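Local coordinates for protein glycerophosphodiester phosphodiesterase (Cytophaga hutchinsonii ATCC 33406, PDB 3CH0) that belongs to the glycerophosphodiester phosphodiesterase family and has a TIM-barrel fold, with loops that probably line a pocket where citric acid and glycerol are bound, at residues R18-E23 and F104-V110; E41-V45 and V54-T58; F81-A85 and N145-P149; K138-D144 and S175-A180. The contacts are given in a common frame with arbitrary orientation. Where two conformers were deposited one is given. Residue numbers count along the deposited sequence, not the author numbering.

The four contacts join loops, strand 39-46 and the start of helix 178-187 of a TIM barrel. Three reach bound small molecules, probably from the crystallisation liquor, that probably mark a common pocket: R18 of interaction 1 hydrogen-bonds glycerol, and H56 of interaction 2 and K138 of interaction 4 each hydrogen-bond citric acid. H56 NE2 and K138 NZ merely pack, 3.4 Å apart. Interactions 1 and 2, with centres about 16 Å apart, touch where E23 OE2 lies 3.6 Å from H56 CB. Interactions 2, 3 and 4 have centres about 13 Å from one another. T58 O is 2.8 Å from L83 N of interaction 3, a probable hydrogen bond, while H148 NE2 lies 3.1 Å from T140 N.

Interaction 1 of 4, residues R18-E23 and F104-V110; sequences RGLLPE and FKSQKKV. With EDO (1,2-ethanediol), chain P.
In this TIM barrel, the loop after strand 10-13 packs against an irregular segment opening with a type I beta turn, F104 to Q107. L20 lies opposite Q107 (CA-CA 4.6 Å) and L21 opposite K108 (5.0 Å). Q107 (chi1 and chi2 both t) inserts its amide into the curve of 18-23: NE2 donates to R18 O and OE1 accepts from K109 NZ, both at 2.7 Å. K108 N donates to L20 O (2.9 Å). F104, chi1 m, turns its ring face to R18, whose CG sits 4.0 Å from the ring centroid (CH-pi) and whose guanidinium salt-bridges D264. K105 N and S106 N donate to O2 (2.8 Å) and O1 (3.2 Å) of a 1,2-ethanediol. P22 sets CD 3.2 Å from K108 O and 3.8 Å from V110 CG2. Water 3 receives hydrogen bonds from Q107 NE2 (3.0 Å) and E23 N (2.9 Å); E23, whose OE2 is salt-bridged to R15, accepts from it through OE1 at 2.8 Å.

Interaction 2 of 4, residues E41-V45 and V54-T58; sequences EFDLV and VSHDT
E41-V45 is extended barrel strand, and the chain returns antiparallel beside it before leaving the sheet as loop at S55. E41 makes no contact here; its carboxylate hydrogen-bonds Q174 and R15. F42 lays CB 3.9 Å from V54 CG1. D43 O accepts S55 N at 2.9 Å and a CA-H...O contact from V54 CA at 3.3 Å; its side chain (chi1 m) places OD2 3.5 Å from H56 CD2, near the plane of that ring, and is hydrogen-bonded to N24 ND2. L44 pairs with V54 as a non-hydrogen-bonded antiparallel bridge (CA-CA 4.8 Å), with L44 CD2 4.2 Å from V54 CG2. V45 spreads over the loop, its CG1 3.5 Å from S55 O and 3.8 Å from T58 CG2. H56 ND1 donates to D57 OD2 (2.7 Å), a His-carboxylate pair, and its NE2 hydrogen-bonds citric acid. The hairpin sits within the TIM barrel: strand 132-137 runs parallel to 39-46, and helix 117-127 packs on F42, L44 and V54.

Interaction 3 of 4, residues F81-A85 and N145-P149; sequences FNLYA and NIDHP
Y84 lays one face of its ring over the backbone of H148 and P149, where the H148 C and P149 N atoms sit, and so packs two loops of the TIM barrel together. One is the loop between strand 71-72 and helix 88-91; the other follows barrel strand 132-137 and leads to helix 151-164. Residues 83-85 form a short 3-10 segment with A85 N bonded to N82 O at 2.9 Å, entered through an Asx turn in which N82 OD1 accepts Y84 N at 3.1 Å. Segment 145-149 is irregular, begins with N145 at positive phi (73°), and is closed by N145 N to H148 O at 2.9 Å. The nearest CA pair is Y84 and D147, 5.7 Å apart. With chi1 t, Y84 points toward the other loop: CB lies 3.4 Å from D147 O, CD2 3.4 Å from H148 N, CE1 3.7 Å from P149 CD, and OH 3.4 Å from P149 CA. The carbonyl oxygens of N145 and I146 lie at the ring edge. N82, also chi1 t, gives the direct hydrogen bond of the contact, ND2 to I146 O at 3.0 Å. L83 and P149 also touch strand 39-46, at V45 and I46 respectively. At the outer end, water 5 lies 2.6 Å from Y84 OH and donates to N145 OD1 at 3.3 Å.

Interaction 4 of 4, residues K138-D144 and S175-A180; sequences KSTVEGD and SFDVRA
Charged contacts dominate. R179 (chi1 m, chi2 t) points toward the other loop and meets D144 (chi1 m) in a two-pronged salt bridge, NH1 to OD2 at 2.8 Å and NH2 to OD1 at 3.0 Å; the same NH2 donates to D177 OD2 at 2.9 Å and R179 NE to D177 OD1 at 3.1 Å, so one guanidinium is held between two carboxylates. Among uncharged donors, S139 OG (chi1 p) gives its proton to D177 OD2 at 2.7 Å. D177 is the N-cap of helix 178-187, its OD1 accepting R179 N at 3.1 Å, and is itself positioned by an ST turn, D177 N to S175 OG at 3.0 Å. Packing is slighter: V141 CG2 reaches R179 NE at 3.5 Å, V141 N lies over one face of the guanidinium, and S139 OG is 4.0 Å from A180 CB. The backbones stay apart, K138 to S175 6.8 Å and T140 to D177 6.1 Å between CA atoms. K138, starting the first loop, leaves the contact for a salt bridge with E136 and a hydrogen bond to citric acid. Successive beta-alpha loops of a TIM barrel, those after parallel strands 132-137 and 171-175, are thus joined by a D144-R179-D177 salt-bridge network.

Interaction 1 of 4, residues R18-E23 and F104-V110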
loop_
_atom_site.group_PDB
_atom_site.type_symbol
_atom_site.label_atom_id
_atom_site.label_comp_id
_atom_site.label_asym_id
_atom_site.label_seq_id
_atom_site.Cartn_x
_atom_site.Cartn_y
_atom_site.Cartn_z
ATOM N N ARG A 18 3.176 1.590 -9.644
ATOM C CA ARG A 18 3.923 2.882 -9.744
ATOM C C ARG A 18 5.000 2.946 -10.808
ATOM O O ARG A 18 5.244 4.005 -11.407
ATOM C CB ARG A 18 4.532 3.265 -8.389
ATOM C CG ARG A 18 5.499 4.462 -8.430
ATOM C CD ARG A 18 5.922 4.858 -7.010
ATOM N NE ARG A 18 6.659 3.792 -6.332
ATOM C CZ ARG A 18 7.515 3.969 -5.324
ATOM N NH1 ARG A 18 7.703 5.167 -4.816
ATOM N NH2 ARG A 18 8.186 2.924 -4.842
ATOM N N GLY A 19 5.670 1.832 -11.069
ATOM C CA GLY A 19 6.706 1.851 -12.119
ATOM C C GLY A 19 6.131 2.117 -13.506
ATOM O O GLY A 19 6.865 2.591 -14.399
ATOM N N LEU A 20 4.857 1.778 -13.717
ATOM C CA LEU A 20 4.242 1.838 -15.031
ATOM C C LEU A 20 3.341 3.032 -15.232
ATOM O O LEU A 20 3.250 3.595 -16.335
ATOM C CB LEU A 20 3.399 0.583 -15.248
ATOM C CG LEU A 20 4.140 -0.767 -15.034
ATOM C CD1 LEU A 20 3.190 -1.973 -15.270
ATOM C CD2 LEU A 20 5.424 -0.872 -15.873
ATOM N N LEU A 21 2.627 3.423 -14.170
ATOM C CA LEU A 21 1.579 4.431 -14.237
ATOM C C LEU A 21 1.575 5.237 -12.945
ATOM O O LEU A 21 2.076 4.744 -11.932
ATOM C CB LEU A 21 0.216 3.778 -14.418
ATOM C CG LEU A 21 -0.168 3.334 -15.849
ATOM C CD1 LEU A 21 -1.417 2.476 -15.806
ATOM C CD2 LEU A 21 -0.418 4.603 -16.705
ATOM N N PRO A 22 1.007 6.453 -12.969
ATOM C CA PRO A 22 0.938 7.260 -11.742
ATOM C C PRO A 22 0.436 6.459 -10.546
ATOM O O PRO A 22 -0.573 5.739 -10.608
ATOM C CB PRO A 22 0.014 8.390 -12.121
ATOM C CG PRO A 22 0.287 8.604 -13.611
ATOM C CD PRO A 22 0.397 7.182 -14.112
ATOM N N GLU A 23 1.205 6.503 -9.467
ATOM C CA GLU A 23 0.889 5.634 -8.328
ATOM C C GLU A 23 -0.487 5.855 -7.728
ATOM O O GLU A 23 -0.973 6.997 -7.657
ATOM C CB GLU A 23 1.915 5.917 -7.233
ATOM C CG GLU A 23 1.847 7.263 -6.539
ATOM C CD GLU A 23 3.084 7.536 -5.728
ATOM O OE1 GLU A 23 4.135 7.697 -6.369
ATOM O OE2 GLU A 23 2.932 7.733 -4.472
ATOM N N PHE A 104 11.017 7.168 -11.409
ATOM C CA PHE A 104 10.289 6.255 -12.281
ATOM C C PHE A 104 10.112 6.925 -13.630
ATOM O O PHE A 104 9.023 7.296 -14.036
ATOM C CB PHE A 104 8.939 5.836 -11.655
ATOM C CG PHE A 104 9.128 5.176 -10.328
ATOM C CD1 PHE A 104 9.464 3.817 -10.289
ATOM C CD2 PHE A 104 9.127 5.912 -9.139
ATOM C CE1 PHE A 104 9.729 3.200 -9.108
ATOM C CE2 PHE A 104 9.443 5.275 -7.960
ATOM C CZ PHE A 104 9.745 3.915 -7.961
ATOM N N LYS A 105 11.235 7.056 -14.327
ATOM C CA LYS A 105 11.268 7.871 -15.515
ATOM C C LYS A 105 10.499 7.236 -16.665
ATOM O O LYS A 105 10.064 7.953 -17.563
ATOM C CB LYS A 105 12.736 8.207 -15.887
ATOM C CG LYS A 105 13.353 9.265 -14.989
ATOM C CD LYS A 105 12.463 10.500 -14.813
ATOM N N SER A 106 10.279 5.939 -16.649
ATOM C CA SER A 106 9.481 5.302 -17.686
ATOM C C SER A 106 7.975 5.250 -17.359
ATOM O O SER A 106 7.164 4.749 -18.141
ATOM C CB SER A 106 10.043 3.904 -18.010
ATOM O OG SER A 106 9.512 2.901 -17.165
ATOM N N GLN A 107 7.588 5.792 -16.202
ATOM C CA GLN A 107 6.178 5.872 -15.875
ATOM C C GLN A 107 5.408 6.637 -16.940
ATOM O O GLN A 107 5.848 7.724 -17.362
ATOM C CB GLN A 107 5.975 6.567 -14.545
ATOM C CG GLN A 107 4.580 6.464 -13.975
ATOM C CD GLN A 107 4.461 7.300 -12.755
ATOM O OE1 GLN A 107 4.227 8.523 -12.815
ATOM N NE2 GLN A 107 4.667 6.639 -11.598
ATOM N N LYS A 108 4.241 6.121 -17.296
ATOM C CA LYS A 108 3.378 6.753 -18.305
ATOM C C LYS A 108 2.739 8.014 -17.747
ATOM O O LYS A 108 2.089 8.027 -16.670
ATOM C CB LYS A 108 2.297 5.785 -18.800
ATOM C CG LYS A 108 1.229 6.414 -19.649
ATOM C CD LYS A 108 1.729 6.755 -21.014
ATOM C CE LYS A 108 0.623 7.474 -21.778
ATOM N NZ LYS A 108 0.897 7.433 -23.172
ATOM N N LYS A 109 2.862 9.101 -18.504
ATOM C CA LYS A 109 2.271 10.340 -18.082
ATOM C C LYS A 109 0.889 10.464 -18.637
ATOM O O LYS A 109 0.702 10.574 -19.858
ATOM C CB LYS A 109 3.147 11.545 -18.524
ATOM C CG LYS A 109 4.531 11.540 -18.015
ATOM C CD LYS A 109 4.590 11.811 -16.501
ATOM C CE LYS A 109 4.569 10.526 -15.696
ATOM N NZ LYS A 109 4.219 10.758 -14.296
ATOM N N VAL A 110 -0.089 10.456 -17.726
ATOM C CA VAL A 110 -1.511 10.571 -18.003
ATOM C C VAL A 110 -2.162 11.408 -16.913
ATOM O O VAL A 110 -1.684 11.441 -15.756
ATOM C CB VAL A 110 -2.242 9.209 -18.071
ATOM C CG1 VAL A 110 -1.747 8.351 -19.289
ATOM C CG2 VAL A 110 -2.067 8.424 -16.758
HETATM C C1 EDO P . 13.110 4.040 -13.816
HETATM O O1 EDO P . 12.547 4.336 -15.108
HETATM C C2 EDO P . 14.228 5.005 -13.445
HETATM O O2 EDO P . 13.752 6.359 -13.350
HETATM O O HOH W 1 9.422 3.551 -14.395
HETATM O O HOH W 2 5.125 2.430 -18.420
HETATM O O HOH W 3 3.751 7.928 -9.104
#

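Interaction 2 of 4, residues E41-V45 and V54-T58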
loop_
_atom_site.group_PDB
_atom_site.type_symbol
_atom_site.label_atom_id
_atom_site.label_comp_id
_atom_site.label_asym_id
_atom_site.label_seq_id
_atom_site.Cartn_x
_atom_site.Cartn_y
_atom_site.Cartn_z
ATOM N N GLU A 41 -2.004 -3.300 -3.990
ATOM C CA GLU A 41 -1.393 -2.714 -2.822
ATOM C C GLU A 41 -1.542 -1.170 -2.910
ATOM O O GLU A 41 -1.424 -0.561 -3.987
ATOM C CB GLU A 41 0.069 -3.141 -2.697
ATOM C CG GLU A 41 0.778 -2.726 -1.407
ATOM C CD GLU A 41 1.149 -1.269 -1.311
ATOM O OE1 GLU A 41 1.266 -0.520 -2.322
ATOM O OE2 GLU A 41 1.404 -0.793 -0.176
ATOM N N PHE A 42 -1.856 -0.511 -1.801
ATOM C CA PHE A 42 -2.134 0.910 -1.865
ATOM C C PHE A 42 -2.146 1.475 -0.456
ATOM O O PHE A 42 -2.076 0.759 0.513
ATOM C CB PHE A 42 -3.488 1.192 -2.545
ATOM C CG PHE A 42 -4.601 0.383 -1.943
ATOM C CD1 PHE A 42 -4.869 -0.897 -2.389
ATOM C CD2 PHE A 42 -5.399 0.901 -0.902
ATOM C CE1 PHE A 42 -5.825 -1.674 -1.812
ATOM C CE2 PHE A 42 -6.358 0.126 -0.289
ATOM C CZ PHE A 42 -6.582 -1.155 -0.748
ATOM N N ASP A 43 -2.238 2.799 -0.377
ATOM C CA ASP A 43 -2.064 3.587 0.845
ATOM C C ASP A 43 -3.295 4.427 1.065
ATOM O O ASP A 43 -3.912 4.883 0.108
ATOM C CB ASP A 43 -0.898 4.497 0.600
ATOM C CG ASP A 43 0.331 3.763 0.153
ATOM O OD1 ASP A 43 0.817 2.959 0.958
ATOM O OD2 ASP A 43 0.893 4.015 -0.944
ATOM N N LEU A 44 -3.672 4.605 2.341
ATOM C CA LEU A 44 -4.885 5.305 2.713
ATOM C C LEU A 44 -4.635 6.406 3.714
ATOM O O LEU A 44 -3.872 6.247 4.694
ATOM C CB LEU A 44 -5.921 4.351 3.298
ATOM C CG LEU A 44 -6.266 3.104 2.469
ATOM C CD1 LEU A 44 -7.128 2.081 3.214
ATOM C CD2 LEU A 44 -6.958 3.552 1.176
ATOM N N VAL A 45 -5.282 7.534 3.418
ATOM C CA VAL A 45 -5.301 8.730 4.277
ATOM C C VAL A 45 -6.741 9.244 4.339
ATOM O O VAL A 45 -7.634 8.656 3.720
ATOM C CB VAL A 45 -4.288 9.775 3.873
ATOM C CG1 VAL A 45 -2.872 9.154 3.682
ATOM C CG2 VAL A 45 -4.796 10.506 2.581
ATOM N N VAL A 54 -7.136 7.433 -1.394
ATOM C CA VAL A 54 -5.964 6.624 -1.737
ATOM C C VAL A 54 -4.785 7.537 -2.013
ATOM O O VAL A 54 -4.833 8.360 -2.930
ATOM C CB VAL A 54 -6.205 5.693 -2.945
ATOM C CG1 VAL A 54 -5.038 4.681 -3.116
ATOM C CG2 VAL A 54 -7.498 4.912 -2.797
ATOM N N SER A 55 -3.762 7.501 -1.142
ATOM C CA SER A 55 -2.630 8.395 -1.227
ATOM C C SER A 55 -1.500 7.879 -0.350
ATOM O O SER A 55 -1.746 7.496 0.789
ATOM C CB SER A 55 -3.033 9.785 -0.709
ATOM O OG SER A 55 -1.976 10.687 -0.904
ATOM N N HIS A 56 -0.287 7.905 -0.880
ATOM C CA HIS A 56 0.891 7.478 -0.094
ATOM C C HIS A 56 1.186 8.396 1.072
ATOM O O HIS A 56 1.689 7.965 2.121
ATOM C CB HIS A 56 2.135 7.397 -0.986
ATOM C CG HIS A 56 3.339 6.944 -0.251
ATOM N ND1 HIS A 56 4.288 7.821 0.238
ATOM C CD2 HIS A 56 3.687 5.720 0.210
ATOM C CE1 HIS A 56 5.201 7.129 0.907
ATOM N NE2 HIS A 56 4.847 5.853 0.917
ATOM N N ASP A 57 0.919 9.687 0.908
ATOM C CA ASP A 57 1.207 10.727 1.922
ATOM C C ASP A 57 -0.054 11.461 2.270
ATOM O O ASP A 57 -1.024 11.523 1.498
ATOM C CB ASP A 57 2.301 11.657 1.430
ATOM C CG ASP A 57 3.645 10.960 1.396
ATOM O OD1 ASP A 57 4.312 10.785 2.481
ATOM O OD2 ASP A 57 4.012 10.487 0.298
ATOM N N THR A 58 -0.047 12.061 3.456
ATOM C CA THR A 58 -1.098 12.931 3.918
ATOM C C THR A 58 -1.007 14.336 3.314
ATOM O O THR A 58 -1.759 15.182 3.752
ATOM C CB THR A 58 -1.121 13.035 5.440
ATOM O OG1 THR A 58 0.145 13.536 5.865
ATOM C CG2 THR A 58 -1.326 11.637 6.047
#

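Interaction 3 of 4, residues F81-A85 and N145-P149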
loop_
_atom_site.group_PDB
_atom_site.type_symbol
_atom_site.label_atom_id
_atom_site.label_comp_id
_atom_site.label_asym_id
_atom_site.label_seq_id
_atom_site.Cartn_x
_atom_site.Cartn_y
_atom_site.Cartn_z
ATOM N N PHE A 81 0.430 21.333 1.735
ATOM C CA PHE A 81 -0.758 20.889 0.987
ATOM C C PHE A 81 -1.271 19.625 1.658
ATOM O O PHE A 81 -1.172 18.511 1.143
ATOM C CB PHE A 81 -0.418 20.665 -0.488
ATOM C CG PHE A 81 0.278 21.840 -1.108
ATOM C CD1 PHE A 81 -0.323 23.092 -1.081
ATOM C CD2 PHE A 81 1.528 21.718 -1.654
ATOM C CE1 PHE A 81 0.326 24.209 -1.619
ATOM C CE2 PHE A 81 2.188 22.862 -2.195
ATOM C CZ PHE A 81 1.554 24.088 -2.163
ATOM N N ASN A 82 -1.850 19.862 2.820
ATOM C CA ASN A 82 -2.246 18.772 3.744
ATOM C C ASN A 82 -3.635 18.279 3.454
ATOM O O ASN A 82 -4.624 19.005 3.593
ATOM C CB ASN A 82 -2.228 19.356 5.156
ATOM C CG ASN A 82 -2.606 18.346 6.246
ATOM O OD1 ASN A 82 -2.788 17.150 5.982
ATOM N ND2 ASN A 82 -2.649 18.823 7.496
ATOM N N LEU A 83 -3.740 17.032 2.996
ATOM C CA LEU A 83 -5.025 16.451 2.669
ATOM C C LEU A 83 -6.045 16.445 3.798
ATOM O O LEU A 83 -7.234 16.564 3.602
ATOM C CB LEU A 83 -4.885 15.018 2.091
ATOM C CG LEU A 83 -4.510 14.848 0.615
ATOM C CD1 LEU A 83 -3.083 15.257 0.340
ATOM C CD2 LEU A 83 -4.833 13.411 0.204
ATOM N N TYR A 84 -5.555 16.268 5.021
ATOM C CA TYR A 84 -6.448 16.301 6.185
ATOM C C TYR A 84 -7.074 17.693 6.477
ATOM O O TYR A 84 -8.020 17.771 7.259
ATOM C CB TYR A 84 -5.714 15.781 7.423
ATOM C CG TYR A 84 -6.583 15.374 8.568
ATOM C CD1 TYR A 84 -7.731 14.649 8.370
ATOM C CD2 TYR A 84 -6.240 15.714 9.880
ATOM C CE1 TYR A 84 -8.549 14.267 9.449
ATOM C CE2 TYR A 84 -7.023 15.353 10.943
ATOM C CZ TYR A 84 -8.164 14.639 10.735
ATOM O OH TYR A 84 -9.008 14.260 11.737
ATOM N N ALA A 85 -6.470 18.741 5.873
ATOM C CA ALA A 85 -6.975 20.132 5.959
ATOM C C ALA A 85 -7.804 20.482 4.726
ATOM O O ALA A 85 -8.212 21.639 4.565
ATOM C CB ALA A 85 -5.849 21.089 6.107
ATOM N N ASN A 145 -4.129 14.142 14.779
ATOM C CA ASN A 145 -4.835 15.435 14.806
ATOM C C ASN A 145 -4.288 16.483 13.865
ATOM O O ASN A 145 -4.881 17.570 13.732
ATOM C CB ASN A 145 -4.876 16.065 16.240
ATOM C CG ASN A 145 -5.851 17.291 16.334
ATOM O OD1 ASN A 145 -7.044 17.138 16.200
ATOM N ND2 ASN A 145 -5.296 18.508 16.578
ATOM N N ILE A 146 -3.161 16.216 13.242
ATOM C CA ILE A 146 -2.507 17.202 12.359
ATOM C C ILE A 146 -2.606 16.678 10.922
ATOM O O ILE A 146 -3.115 17.394 10.045
ATOM C CB ILE A 146 -1.009 17.478 12.727
ATOM C CG1 ILE A 146 -0.916 18.053 14.139
ATOM C CG2 ILE A 146 -0.309 18.411 11.707
ATOM C CD1 ILE A 146 0.543 18.177 14.635
ATOM N N ASP A 147 -2.114 15.464 10.703
ATOM C CA ASP A 147 -1.996 14.833 9.366
ATOM C C ASP A 147 -3.072 13.815 9.101
ATOM O O ASP A 147 -3.265 13.436 7.938
ATOM C CB ASP A 147 -0.644 14.218 9.234
ATOM C CG ASP A 147 0.470 15.246 9.405
ATOM O OD1 ASP A 147 0.328 16.362 8.863
ATOM O OD2 ASP A 147 1.456 14.940 10.113
ATOM N N HIS A 148 -3.769 13.384 10.145
ATOM C CA HIS A 148 -4.804 12.377 10.038
ATOM C C HIS A 148 -5.506 12.285 11.402
ATOM O O HIS A 148 -5.011 12.867 12.368
ATOM C CB HIS A 148 -4.186 11.006 9.659
ATOM C CG HIS A 148 -3.034 10.631 10.533
ATOM N ND1 HIS A 148 -3.166 10.311 11.884
ATOM C CD2 HIS A 148 -1.713 10.547 10.247
ATOM C CE1 HIS A 148 -1.961 10.074 12.374
ATOM N NE2 HIS A 148 -1.057 10.220 11.411
ATOM N N PRO A 149 -6.623 11.562 11.476
ATOM C CA PRO A 149 -7.317 11.443 12.772
ATOM C C PRO A 149 -6.534 10.578 13.795
ATOM O O PRO A 149 -5.525 9.985 13.494
ATOM C CB PRO A 149 -8.610 10.725 12.407
ATOM C CG PRO A 149 -8.736 10.818 10.874
ATOM C CD PRO A 149 -7.343 10.872 10.383
HETATM O O HOH W 4 -0.171 16.183 6.069
HETATM O O HOH W 5 -8.221 14.855 14.151
#

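Interaction 4 of 4, residues K138-D144 and S175-A180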
loop_
_atom_site.group_PDB
_atom_site.type_symbol
_atom_site.label_atom_id
_atom_site.label_comp_id
_atom_site.label_asym_id
_atom_site.label_seq_id
_atom_site.Cartn_x
_atom_site.Cartn_y
_atom_site.Cartn_z
ATOM N N LYS A 138 -1.647 4.906 6.742
ATOM C CA LYS A 138 -0.539 5.804 6.869
ATOM C C LYS A 138 -0.606 6.765 8.069
ATOM O O LYS A 138 -0.710 7.964 7.908
ATOM C CB LYS A 138 -0.380 6.592 5.552
ATOM C CG LYS A 138 0.113 5.743 4.398
ATOM C CD LYS A 138 1.594 5.365 4.529
ATOM C CE LYS A 138 2.277 4.761 3.308
ATOM N NZ LYS A 138 3.688 4.188 3.623
ATOM N N SER A 139 -0.505 6.179 9.265
ATOM C CA SER A 139 -0.564 6.924 10.530
ATOM C C SER A 139 0.827 6.909 11.167
ATOM O O SER A 139 1.599 5.922 11.018
ATOM C CB SER A 139 -1.597 6.321 11.498
ATOM O OG SER A 139 -1.322 4.939 11.726
ATOM N N THR A 140 1.101 7.981 11.902
ATOM C CA THR A 140 2.235 8.043 12.797
ATOM C C THR A 140 1.769 8.785 14.059
ATOM O O THR A 140 0.846 9.592 14.028
ATOM C CB THR A 140 3.459 8.789 12.227
ATOM O OG1 THR A 140 3.223 10.189 12.194
ATOM C CG2 THR A 140 3.844 8.260 10.830
ATOM N N VAL A 141 2.418 8.468 15.176
ATOM C CA VAL A 141 2.101 9.114 16.454
ATOM C C VAL A 141 2.145 10.627 16.364
ATOM O O VAL A 141 1.304 11.309 16.899
ATOM C CB VAL A 141 3.078 8.641 17.572
ATOM C CG1 VAL A 141 2.860 9.431 18.879
ATOM C CG2 VAL A 141 2.922 7.157 17.784
ATOM N N GLU A 142 3.167 11.133 15.676
ATOM C CA GLU A 142 3.366 12.580 15.576
ATOM C C GLU A 142 2.298 13.232 14.724
ATOM O O GLU A 142 2.053 14.445 14.877
ATOM C CB GLU A 142 4.759 12.878 15.016
ATOM C CG GLU A 142 5.925 12.412 15.925
ATOM C CD GLU A 142 6.352 10.917 15.816
ATOM O OE1 GLU A 142 5.842 10.141 14.952
ATOM O OE2 GLU A 142 7.280 10.544 16.595
ATOM N N GLY A 143 1.638 12.463 13.851
ATOM C CA GLY A 143 0.622 13.006 12.969
ATOM C C GLY A 143 -0.796 13.133 13.467
ATOM O O GLY A 143 -1.625 13.764 12.854
ATOM N N ASP A 144 -1.087 12.461 14.599
ATOM C CA ASP A 144 -2.423 12.466 15.128
ATOM C C ASP A 144 -2.923 13.910 15.298
ATOM O O ASP A 144 -2.256 14.773 15.888
ATOM C CB ASP A 144 -2.512 11.819 16.515
ATOM C CG ASP A 144 -2.333 10.305 16.524
ATOM O OD1 ASP A 144 -2.046 9.654 15.490
ATOM O OD2 ASP A 144 -2.482 9.733 17.647
ATOM N N SER A 175 0.301 -1.866 8.180
ATOM C CA SER A 175 0.763 -0.611 8.744
ATOM C C SER A 175 2.129 -0.768 9.379
ATOM O O SER A 175 2.480 -1.836 9.870
ATOM C CB SER A 175 -0.213 -0.043 9.797
ATOM O OG SER A 175 0.061 1.301 10.116
ATOM N N PHE A 176 2.880 0.342 9.380
ATOM C CA PHE A 176 4.060 0.434 10.230
ATOM C C PHE A 176 3.693 0.745 11.668
ATOM O O PHE A 176 4.565 0.599 12.592
ATOM C CB PHE A 176 4.967 1.578 9.772
ATOM C CG PHE A 176 5.757 1.285 8.551
ATOM C CD1 PHE A 176 6.934 0.561 8.617
ATOM C CD2 PHE A 176 5.381 1.763 7.341
ATOM C CE1 PHE A 176 7.666 0.290 7.488
ATOM C CE2 PHE A 176 6.146 1.505 6.213
ATOM C CZ PHE A 176 7.266 0.725 6.294
ATOM N N ASP A 177 2.508 1.318 11.872
ATOM C CA ASP A 177 2.090 1.907 13.169
ATOM C C ASP A 177 1.518 0.780 13.995
ATOM O O ASP A 177 0.413 0.340 13.734
ATOM C CB ASP A 177 1.056 3.001 12.942
ATOM C CG ASP A 177 0.736 3.794 14.184
ATOM O OD1 ASP A 177 1.111 3.361 15.305
ATOM O OD2 ASP A 177 0.119 4.846 14.016
ATOM N N VAL A 178 2.285 0.279 14.985
ATOM C CA VAL A 178 1.800 -0.795 15.850
ATOM C C VAL A 178 0.467 -0.468 16.520
ATOM O O VAL A 178 -0.318 -1.349 16.806
ATOM C CB VAL A 178 2.872 -1.220 16.861
ATOM C CG1 VAL A 178 4.034 -1.911 16.129
ATOM C CG2 VAL A 178 3.340 -0.046 17.736
ATOM N N ARG A 179 0.182 0.804 16.744
ATOM C CA ARG A 179 -1.073 1.206 17.389
ATOM C C ARG A 179 -2.236 0.868 16.488
ATOM O O ARG A 179 -3.328 0.494 16.966
ATOM C CB ARG A 179 -1.101 2.702 17.632
ATOM C CG ARG A 179 0.076 3.274 18.495
ATOM C CD ARG A 179 -0.002 4.782 18.622
ATOM N NE ARG A 179 -0.067 5.409 17.287
ATOM C CZ ARG A 179 -0.546 6.614 17.032
ATOM N NH1 ARG A 179 -0.985 7.393 18.009
ATOM N NH2 ARG A 179 -0.638 7.049 15.775
ATOM N N ALA A 180 -2.096 1.127 15.189
ATOM C CA ALA A 180 -3.172 0.832 14.240
ATOM C C ALA A 180 -3.348 -0.709 14.165
ATOM O O ALA A 180 -4.483 -1.217 14.145
ATOM C CB ALA A 180 -2.846 1.387 12.842
#